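Local structure of CT253 (Chlamydia trachomatis serovar L2, 6UXC) at residues A[93-98]-A[123-128]; A[138-143]-A[171-176]; A[147-152]-A[163-168]. The protein is of unknown function but is a chlamydial lipoprotein made with a signal peptide, and so is probably attached to a membrane. All blocks are in the same frame, centred on the assembly; numbering follows the deposited sequence.

Contact 1 of 3, residues A[93-98]-A[123-128]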
loop_
_atom_site.group_PDB
_atom_site.type_symbol
_atom_site.label_atom_id
_atom_site.label_comp_id
_atom_site.label_asym_id
_atom_site.label_seq_id
_atom_site.Cartn_x
_atom_site.Cartn_y
_atom_site.Cartn_z
ATOM N N GLU A 93 4.565 -16.478 -0.330
ATOM C CA GLU A 93 4.148 -16.934 -1.653
ATOM C C GLU A 93 3.871 -15.771 -2.592
ATOM O O GLU A 93 4.029 -15.903 -3.817
ATOM C CB GLU A 93 2.893 -17.802 -1.522
ATOM C CG GLU A 93 3.072 -19.030 -0.662
ATOM C CD GLU A 93 1.748 -19.681 -0.270
ATOM O OE1 GLU A 93 0.729 -18.988 0.003
ATOM O OE2 GLU A 93 1.738 -20.912 -0.232
ATOM N N PHE A 94 3.439 -14.631 -2.038
ATOM C CA PHE A 94 3.040 -13.457 -2.786
ATOM C C PHE A 94 3.649 -12.226 -2.149
ATOM O O PHE A 94 3.814 -12.164 -0.934
ATOM C CB PHE A 94 1.517 -13.294 -2.819
ATOM C CG PHE A 94 0.804 -14.509 -3.355
ATOM C CD1 PHE A 94 0.607 -14.652 -4.716
ATOM C CD2 PHE A 94 0.356 -15.503 -2.511
ATOM C CE1 PHE A 94 -0.053 -15.771 -5.222
ATOM C CE2 PHE A 94 -0.285 -16.628 -3.010
ATOM C CZ PHE A 94 -0.486 -16.753 -4.372
ATOM N N VAL A 95 4.011 -11.282 -3.003
ATOM C CA VAL A 95 4.605 -10.020 -2.601
ATOM C C VAL A 95 3.639 -8.918 -2.984
ATOM O O VAL A 95 3.231 -8.812 -4.156
ATOM C CB VAL A 95 5.963 -9.803 -3.288
ATOM C CG1 VAL A 95 6.568 -8.426 -2.905
ATOM C CG2 VAL A 95 6.899 -10.910 -2.954
ATOM N N VAL A 96 3.296 -8.094 -1.999
ATOM C CA VAL A 96 2.428 -6.942 -2.190
ATOM C C VAL A 96 3.287 -5.690 -2.315
ATOM O O VAL A 96 4.055 -5.360 -1.400
ATOM C CB VAL A 96 1.445 -6.800 -1.024
ATOM C CG1 VAL A 96 0.598 -5.561 -1.241
ATOM C CG2 VAL A 96 0.592 -8.006 -0.911
ATOM N N ALA A 97 3.170 -5.009 -3.459
ATOM C CA ALA A 97 3.986 -3.846 -3.795
ATOM C C ALA A 97 3.046 -2.700 -4.146
ATOM O O ALA A 97 2.521 -2.635 -5.260
ATOM C CB ALA A 97 4.934 -4.172 -4.960
ATOM N N ALA A 98 2.841 -1.792 -3.195
ATOM C CA ALA A 98 1.944 -0.655 -3.386
ATOM C C ALA A 98 2.763 0.623 -3.493
ATOM O O ALA A 98 3.626 0.888 -2.642
ATOM C CB ALA A 98 0.954 -0.549 -2.233
ATOM N N PHE A 123 2.875 -9.952 -6.808
ATOM C CA PHE A 123 3.753 -10.878 -7.506
ATOM C C PHE A 123 3.639 -12.245 -6.855
ATOM O O PHE A 123 3.567 -12.338 -5.628
ATOM C CB PHE A 123 5.207 -10.451 -7.431
ATOM C CG PHE A 123 5.532 -9.171 -8.176
ATOM C CD1 PHE A 123 5.184 -7.936 -7.661
ATOM C CD2 PHE A 123 6.164 -9.236 -9.413
ATOM C CE1 PHE A 123 5.492 -6.778 -8.362
ATOM C CE2 PHE A 123 6.477 -8.101 -10.100
ATOM C CZ PHE A 123 6.140 -6.867 -9.576
ATOM N N ASP A 124 3.668 -13.291 -7.674
ATOM C CA ASP A 124 3.721 -14.674 -7.217
ATOM C C ASP A 124 5.180 -15.095 -7.220
ATOM O O ASP A 124 5.817 -15.060 -8.273
ATOM C CB ASP A 124 2.914 -15.562 -8.162
ATOM C CG ASP A 124 2.738 -16.973 -7.668
ATOM O OD1 ASP A 124 3.452 -17.434 -6.749
ATOM O OD2 ASP A 124 1.857 -17.653 -8.265
ATOM N N ILE A 125 5.718 -15.476 -6.062
ATOM C CA ILE A 125 7.119 -15.881 -6.008
ATOM C C ILE A 125 7.270 -17.362 -5.645
ATOM O O ILE A 125 8.345 -17.807 -5.211
ATOM C CB ILE A 125 7.937 -14.954 -5.083
ATOM C CG1 ILE A 125 7.447 -15.002 -3.640
ATOM C CG2 ILE A 125 7.901 -13.497 -5.599
ATOM C CD1 ILE A 125 8.417 -14.380 -2.661
ATOM N N ARG A 126 6.226 -18.163 -5.868
ATOM C CA ARG A 126 6.340 -19.593 -5.688
ATOM C C ARG A 126 7.125 -20.236 -6.827
ATOM O O ARG A 126 7.290 -19.672 -7.911
ATOM C CB ARG A 126 4.945 -20.212 -5.605
ATOM C CG ARG A 126 4.185 -19.691 -4.383
ATOM C CD ARG A 126 2.774 -20.276 -4.330
ATOM N NE ARG A 126 1.976 -19.642 -5.359
ATOM C CZ ARG A 126 0.703 -19.905 -5.609
ATOM N NH1 ARG A 126 0.051 -20.829 -4.914
ATOM N NH2 ARG A 126 0.088 -19.238 -6.572
ATOM N N HIS A 127 7.599 -21.453 -6.559
ATOM C CA HIS A 127 8.141 -22.349 -7.589
ATOM C C HIS A 127 9.380 -21.773 -8.265
ATOM O O HIS A 127 9.631 -22.036 -9.448
ATOM C CB HIS A 127 7.062 -22.682 -8.609
ATOM C CG HIS A 127 5.823 -23.214 -7.973
ATOM N ND1 HIS A 127 4.581 -22.650 -8.160
ATOM C CD2 HIS A 127 5.648 -24.232 -7.098
ATOM C CE1 HIS A 127 3.689 -23.312 -7.445
ATOM N NE2 HIS A 127 4.311 -24.275 -6.790
ATOM N N ASN A 128 10.182 -21.028 -7.499
ATOM C CA ASN A 128 11.438 -20.452 -7.975
ATOM C C ASN A 128 11.219 -19.585 -9.204
ATOM O O ASN A 128 12.096 -19.490 -10.064
ATOM C CB ASN A 128 12.487 -21.532 -8.293
ATOM C CG ASN A 128 13.099 -22.141 -7.051
ATOM O OD1 ASN A 128 13.298 -21.465 -6.046
ATOM N ND2 ASN A 128 13.417 -23.430 -7.123
#
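F94 and D124 form a non-hydrogen-bonded pair at the open end of the antiparallel hairpin of strands 94-105 and 113-124, and V95 and F123 form the hydrogen-bonded pair beside it. V95 N gives to F123 O and F123 N to V95 O, each at 2.9 Å, and past the end of the strand I125 N still reaches E93 O at 2.8 Å. F123 O also lies 3.1 Å from F94 CA in a CA-H...O contact.

R126, just beyond the strand, shows how one side chain can bridge such an end, touching E93 and F94 and binding D124. Its CB holds CG anti to the carbonyl carbon (chi1 -63°), and CG comes within 3.7 Å of E93 CB. CD touches CB and CG of the same glutamate as the two side chains cross obliquely; E93 OE1 accepts from V20 N. A bend at chi3 (-73°) then sets NE, and the guanidinium meets D124 in a side-on salt bridge, NE giving to OD1 and NH2 to OD2. D124 OD1 accepts a second time, from R126 N, which closes an Asx turn; the two donors arrive from opposite faces of the carboxylate.

On the V95 and F123 face, V95 CG2 packs 3.8 Å from I125 CD1. On the other, F94 CZ sits over one face of the R126 guanidinium, offset toward its rim and 3.4 Å from NH2.

Contact 2 of 3, residues A[138-143]-A[171-176]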
loop_
_atom_site.group_PDB
_atom_site.type_symbol
_atom_site.label_atom_id
_atom_site.label_comp_id
_atom_site.label_asym_id
_atom_site.label_seq_id
_atom_site.Cartn_x
_atom_site.Cartn_y
_atom_site.Cartn_z
ATOM N N LEU A 138 -5.677 2.205 -8.101
ATOM C CA LEU A 138 -6.829 2.471 -7.262
ATOM C C LEU A 138 -6.745 3.911 -6.777
ATOM O O LEU A 138 -5.653 4.461 -6.583
ATOM C CB LEU A 138 -6.857 1.516 -6.065
ATOM C CG LEU A 138 -6.787 0.012 -6.379
ATOM C CD1 LEU A 138 -6.743 -0.804 -5.107
ATOM C CD2 LEU A 138 -7.942 -0.432 -7.281
ATOM N N ASP A 139 -7.893 4.538 -6.584
ATOM C CA ASP A 139 -7.871 5.926 -6.161
ATOM C C ASP A 139 -9.087 6.208 -5.297
ATOM O O ASP A 139 -10.046 5.436 -5.259
ATOM C CB ASP A 139 -7.790 6.878 -7.358
ATOM C CG ASP A 139 -8.930 6.692 -8.351
ATOM O OD1 ASP A 139 -10.055 6.317 -7.946
ATOM O OD2 ASP A 139 -8.682 6.924 -9.550
ATOM N N ALA A 140 -8.998 7.314 -4.567
ATOM C CA ALA A 140 -10.057 7.770 -3.680
ATOM C C ALA A 140 -10.030 9.292 -3.658
ATOM O O ALA A 140 -8.993 9.900 -3.901
ATOM C CB ALA A 140 -9.881 7.202 -2.274
ATOM N N SER A 141 -11.190 9.902 -3.398
ATOM C CA SER A 141 -11.273 11.349 -3.348
ATOM C C SER A 141 -12.313 11.755 -2.318
ATOM O O SER A 141 -13.312 11.053 -2.108
ATOM C CB SER A 141 -11.636 11.950 -4.706
ATOM O OG SER A 141 -11.759 13.346 -4.568
ATOM N N GLN A 142 -12.082 12.919 -1.705
ATOM C CA GLN A 142 -12.953 13.404 -0.643
ATOM C C GLN A 142 -13.020 14.928 -0.666
ATOM O O GLN A 142 -11.999 15.616 -0.800
ATOM C CB GLN A 142 -12.455 12.921 0.725
ATOM C CG GLN A 142 -13.424 13.149 1.882
ATOM C CD GLN A 142 -14.708 12.387 1.702
ATOM O OE1 GLN A 142 -14.712 11.312 1.122
ATOM N NE2 GLN A 142 -15.809 12.946 2.190
ATOM N N SER A 143 -14.235 15.454 -0.508
ATOM C CA SER A 143 -14.427 16.899 -0.496
ATOM C C SER A 143 -13.719 17.515 0.701
ATOM O O SER A 143 -13.829 17.013 1.820
ATOM C CB SER A 143 -15.922 17.222 -0.459
ATOM O OG SER A 143 -16.150 18.601 -0.221
ATOM N N GLN A 171 -9.030 5.963 4.461
ATOM C CA GLN A 171 -9.695 4.766 4.961
ATOM C C GLN A 171 -10.334 3.983 3.819
ATOM O O GLN A 171 -10.168 2.761 3.720
ATOM C CB GLN A 171 -10.727 5.181 6.008
ATOM C CG GLN A 171 -11.315 4.052 6.797
ATOM C CD GLN A 171 -12.339 4.549 7.786
ATOM O OE1 GLN A 171 -13.227 5.324 7.433
ATOM N NE2 GLN A 171 -12.214 4.125 9.035
ATOM N N ARG A 172 -11.029 4.674 2.920
ATOM C CA ARG A 172 -11.684 3.959 1.825
ATOM C C ARG A 172 -10.644 3.342 0.897
ATOM O O ARG A 172 -10.809 2.207 0.427
ATOM C CB ARG A 172 -12.618 4.890 1.046
ATOM C CG ARG A 172 -13.917 5.229 1.774
ATOM C CD ARG A 172 -15.002 5.698 0.792
ATOM N NE ARG A 172 -14.469 6.740 -0.069
ATOM C CZ ARG A 172 -14.409 8.026 0.269
ATOM N NH1 ARG A 172 -14.899 8.434 1.439
ATOM N NH2 ARG A 172 -13.884 8.905 -0.577
ATOM N N LEU A 173 -9.568 4.079 0.629
ATOM C CA LEU A 173 -8.511 3.581 -0.235
ATOM C C LEU A 173 -7.816 2.366 0.370
ATOM O O LEU A 173 -7.560 1.381 -0.339
ATOM C CB LEU A 173 -7.524 4.710 -0.504
ATOM C CG LEU A 173 -6.396 4.455 -1.486
ATOM C CD1 LEU A 173 -6.897 3.999 -2.847
ATOM C CD2 LEU A 173 -5.569 5.733 -1.613
ATOM N N PHE A 174 -7.490 2.408 1.672
ATOM C CA PHE A 174 -6.830 1.260 2.290
ATOM C C PHE A 174 -7.743 0.041 2.232
ATOM O O PHE A 174 -7.287 -1.075 1.962
ATOM C CB PHE A 174 -6.467 1.530 3.748
ATOM C CG PHE A 174 -5.535 2.680 3.955
ATOM C CD1 PHE A 174 -4.542 2.976 3.060
ATOM C CD2 PHE A 174 -5.649 3.454 5.094
ATOM C CE1 PHE A 174 -3.687 4.041 3.274
ATOM C CE2 PHE A 174 -4.777 4.518 5.314
ATOM C CZ PHE A 174 -3.814 4.801 4.408
ATOM N N ARG A 175 -9.037 0.245 2.485
ATOM C CA ARG A 175 -9.980 -0.865 2.420
ATOM C C ARG A 175 -10.009 -1.480 1.029
ATOM O O ARG A 175 -9.985 -2.710 0.894
ATOM C CB ARG A 175 -11.373 -0.388 2.800
ATOM C CG ARG A 175 -11.568 -0.081 4.259
ATOM C CD ARG A 175 -12.961 0.478 4.415
ATOM N NE ARG A 175 -13.263 0.924 5.765
ATOM C CZ ARG A 175 -13.985 2.004 6.049
ATOM N NH1 ARG A 175 -14.458 2.776 5.077
ATOM N NH2 ARG A 175 -14.218 2.324 7.312
ATOM N N GLU A 176 -9.999 -0.644 -0.015
ATOM C CA GLU A 176 -10.055 -1.163 -1.379
ATOM C C GLU A 176 -8.769 -1.882 -1.747
ATOM O O GLU A 176 -8.799 -2.911 -2.437
ATOM C CB GLU A 176 -10.320 -0.052 -2.401
ATOM C CG GLU A 176 -10.528 -0.625 -3.823
ATOM C CD GLU A 176 -10.983 0.400 -4.878
ATOM O OE1 GLU A 176 -11.874 0.057 -5.687
ATOM O OE2 GLU A 176 -10.451 1.514 -4.930
HETATM O O HOH W 1 -10.210 2.863 -7.128
HETATM O O HOH W 2 -10.493 3.610 -3.070
HETATM O O HOH W 3 -13.392 8.080 -3.362
#
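A140 and L173 meet where helix 165-184 packs on one face of a mixed sheet, against its edge strand 131-143; the two short segments run nearly antiparallel, at 160°. A140 CB lies 3.9 Å from L173 CB. L173 carries its CG anti to the backbone N, and its CD1 lies against the L138-D139 peptide, near L138 C and D139 N; F45 of helix 41-55 also packs on this leucine.

One turn on, E176 is extended beyond CG. L138 CD1 touches its CG, and L138 CB lies 3.8 Å from OE2. Through two waters, that one carboxylate oxygen reaches both the backbone N-H and the C=O of D139; OE1 pairs with R180.

At the other end, R172 bends at chi3 (-50°) and Q142 at chi2. The two side chains cross at about a right angle, with the guanidinium and amide planes 55° apart. Both end nitrogens grip one acceptor, in hydrogen bonds from R172 NH1 (2.9 Å) and NH2 (3.1 Å) to Q142 OE1. A third water accepts from S141 N and, at 2.9 Å, from R172 NH2.

Contact 3 of 3, residues A[147-152]-A[163-168]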
loop_
_atom_site.group_PDB
_atom_site.type_symbol
_atom_site.label_atom_id
_atom_site.label_comp_id
_atom_site.label_asym_id
_atom_site.label_seq_id
_atom_site.Cartn_x
_atom_site.Cartn_y
_atom_site.Cartn_z
ATOM N N GLY A 147 -14.784 17.989 6.441
ATOM C CA GLY A 147 -14.312 17.968 7.809
ATOM C C GLY A 147 -13.192 18.971 7.950
ATOM O O GLY A 147 -12.956 19.780 7.054
ATOM N N SER A 148 -12.506 18.906 9.086
ATOM C CA SER A 148 -11.377 19.803 9.314
ATOM C C SER A 148 -10.179 19.378 8.476
ATOM O O SER A 148 -9.922 18.185 8.268
ATOM C CB SER A 148 -10.989 19.811 10.791
ATOM O OG SER A 148 -9.760 20.507 10.987
ATOM N N ASN A 149 -9.425 20.369 8.000
ATOM C CA ASN A 149 -8.148 20.102 7.357
ATOM C C ASN A 149 -6.980 20.598 8.203
ATOM O O ASN A 149 -5.906 20.884 7.672
ATOM C CB ASN A 149 -8.126 20.715 5.956
ATOM C CG ASN A 149 -9.182 20.100 5.034
ATOM O OD1 ASN A 149 -9.095 18.927 4.658
ATOM N ND2 ASN A 149 -10.174 20.901 4.648
ATOM N N ASP A 150 -7.178 20.706 9.517
ATOM C CA ASP A 150 -6.072 20.926 10.449
ATOM C C ASP A 150 -5.430 19.573 10.714
ATOM O O ASP A 150 -5.831 18.836 11.621
ATOM C CB ASP A 150 -6.569 21.569 11.736
ATOM C CG ASP A 150 -5.432 22.013 12.647
ATOM O OD1 ASP A 150 -4.337 21.411 12.550
ATOM O OD2 ASP A 150 -5.659 22.939 13.463
ATOM N N TYR A 151 -4.437 19.234 9.895
ATOM C CA TYR A 151 -3.745 17.952 10.012
ATOM C C TYR A 151 -2.650 17.971 11.062
ATOM O O TYR A 151 -1.954 16.961 11.230
ATOM C CB TYR A 151 -3.212 17.526 8.643
ATOM C CG TYR A 151 -4.385 17.279 7.748
ATOM C CD1 TYR A 151 -5.259 16.218 8.021
ATOM C CD2 TYR A 151 -4.674 18.122 6.700
ATOM C CE1 TYR A 151 -6.383 15.997 7.244
ATOM C CE2 TYR A 151 -5.795 17.911 5.913
ATOM C CZ TYR A 151 -6.631 16.837 6.179
ATOM O OH TYR A 151 -7.769 16.661 5.405
ATOM N N HIS A 152 -2.499 19.070 11.786
ATOM C CA HIS A 152 -1.694 19.041 12.999
ATOM C C HIS A 152 -2.548 18.777 14.237
ATOM O O HIS A 152 -2.143 17.998 15.110
ATOM C CB HIS A 152 -0.885 20.344 13.085
ATOM C CG HIS A 152 0.071 20.518 11.936
ATOM N ND1 HIS A 152 -0.323 20.987 10.699
ATOM C CD2 HIS A 152 1.394 20.243 11.825
ATOM C CE1 HIS A 152 0.716 21.013 9.884
ATOM N NE2 HIS A 152 1.771 20.566 10.544
ATOM N N SER A 163 -12.089 11.349 10.673
ATOM C CA SER A 163 -13.176 12.272 10.365
ATOM C C SER A 163 -12.742 13.452 9.497
ATOM O O SER A 163 -13.594 14.258 9.096
ATOM C CB SER A 163 -13.792 12.804 11.668
ATOM O OG SER A 163 -14.226 11.742 12.508
ATOM N N THR A 164 -11.454 13.586 9.207
ATOM C CA THR A 164 -10.998 14.638 8.319
ATOM C C THR A 164 -11.142 14.192 6.874
ATOM O O THR A 164 -11.289 13.000 6.598
ATOM C CB THR A 164 -9.538 14.974 8.582
ATOM O OG1 THR A 164 -8.735 13.837 8.214
ATOM C CG2 THR A 164 -9.339 15.338 10.047
ATOM N N PRO A 165 -11.104 15.133 5.928
ATOM C CA PRO A 165 -11.262 14.728 4.531
ATOM C C PRO A 165 -10.169 13.766 4.100
ATOM O O PRO A 165 -10.442 12.770 3.414
ATOM C CB PRO A 165 -11.219 16.069 3.779
ATOM C CG PRO A 165 -11.831 17.025 4.751
ATOM C CD PRO A 165 -11.224 16.598 6.074
ATOM N N MET A 166 -8.932 14.019 4.519
ATOM C CA MET A 166 -7.862 13.120 4.125
ATOM C C MET A 166 -8.059 11.745 4.752
ATOM O O MET A 166 -7.798 10.731 4.110
ATOM C CB MET A 166 -6.511 13.684 4.540
ATOM C CG MET A 166 -5.349 12.848 4.008
ATOM S SD MET A 166 -3.762 13.300 4.666
ATOM C CE MET A 166 -3.685 15.058 4.335
ATOM N N GLY A 167 -8.468 11.703 6.021
ATOM C CA GLY A 167 -8.576 10.432 6.723
ATOM C C GLY A 167 -9.711 9.580 6.191
ATOM O O GLY A 167 -9.577 8.359 6.066
ATOM N N LEU A 168 -10.830 10.216 5.860
ATOM C CA LEU A 168 -11.945 9.513 5.226
ATOM C C LEU A 168 -11.498 8.909 3.901
ATOM O O LEU A 168 -11.788 7.745 3.594
ATOM C CB LEU A 168 -13.093 10.497 5.010
ATOM C CG LEU A 168 -13.814 10.975 6.267
ATOM C CD1 LEU A 168 -14.668 12.229 6.018
ATOM C CD2 LEU A 168 -14.697 9.855 6.780
HETATM O O HOH W 4 -13.183 16.851 11.026
#
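Y151 and M166 share the one direct hydrogen bond between 147-152 and 163-168: M166 N gives to Y151 OH at 3.0 Å. The same hydroxyl donates to N149 OD1 at 2.7 Å, in the plane of the amide and on a lone pair. Accepting one bond and donating another, the phenol oxygen links a backbone N-H of the helix to a loop amide, whose ND2 is bonded in turn to L144 O. A water accepts from S148 N and gives a weak bond to S163 O.

Aromatic contacts come next. M166 bends at chi3 (-53°), which sets CE directly over the centre of the Y151 ring, 3.8 Å from the centroid, in a CH-pi contact; SD stands off obliquely in a Met-aromatic contact. M166 CB meets the hydroxyl end of the ring, 3.6 Å from CZ. N149 C lies over the opposite face, toward the rim.

These contacts lie at the start of helix 165-184, where T164 is the N-cap: its OG1 accepts from G167 N, and F161 O is a further partner. That OG1 also lies in the plane of the Y151 ring, at its edge and 3.3 Å from CE1. S148 adds an ST turn, its OG accepting from D150 N.

Packing round the proline completes the contact. The N149 side chain crosses P165 at about a right angle, OD1 lying 3.3 Å from CG. S148 O, buried here with no polar partner in the model, lies 3.0 Å from P165 CD.

Overall arrangement
From the N terminus, strand 19-28 and helix 41-55 come before any of the contacts. Contact 1 closes first, over 24 residues that are mostly strand, and ties the open ends of the hairpin 94-105 and 113-124 together. The chain then turns back as strand 131-143, where contact 2 opens. Contact 3 opens and closes within the segment that contact 2 brackets, so it is the inner of two loops. Contact 2 joins helix 165-184 to the edge strand, and contact 3 joins the loop before that helix to its first turn. The two touch, Q142 CB lying 3.4 Å from P165 O. Contact 1 lies across the chain's centre from both.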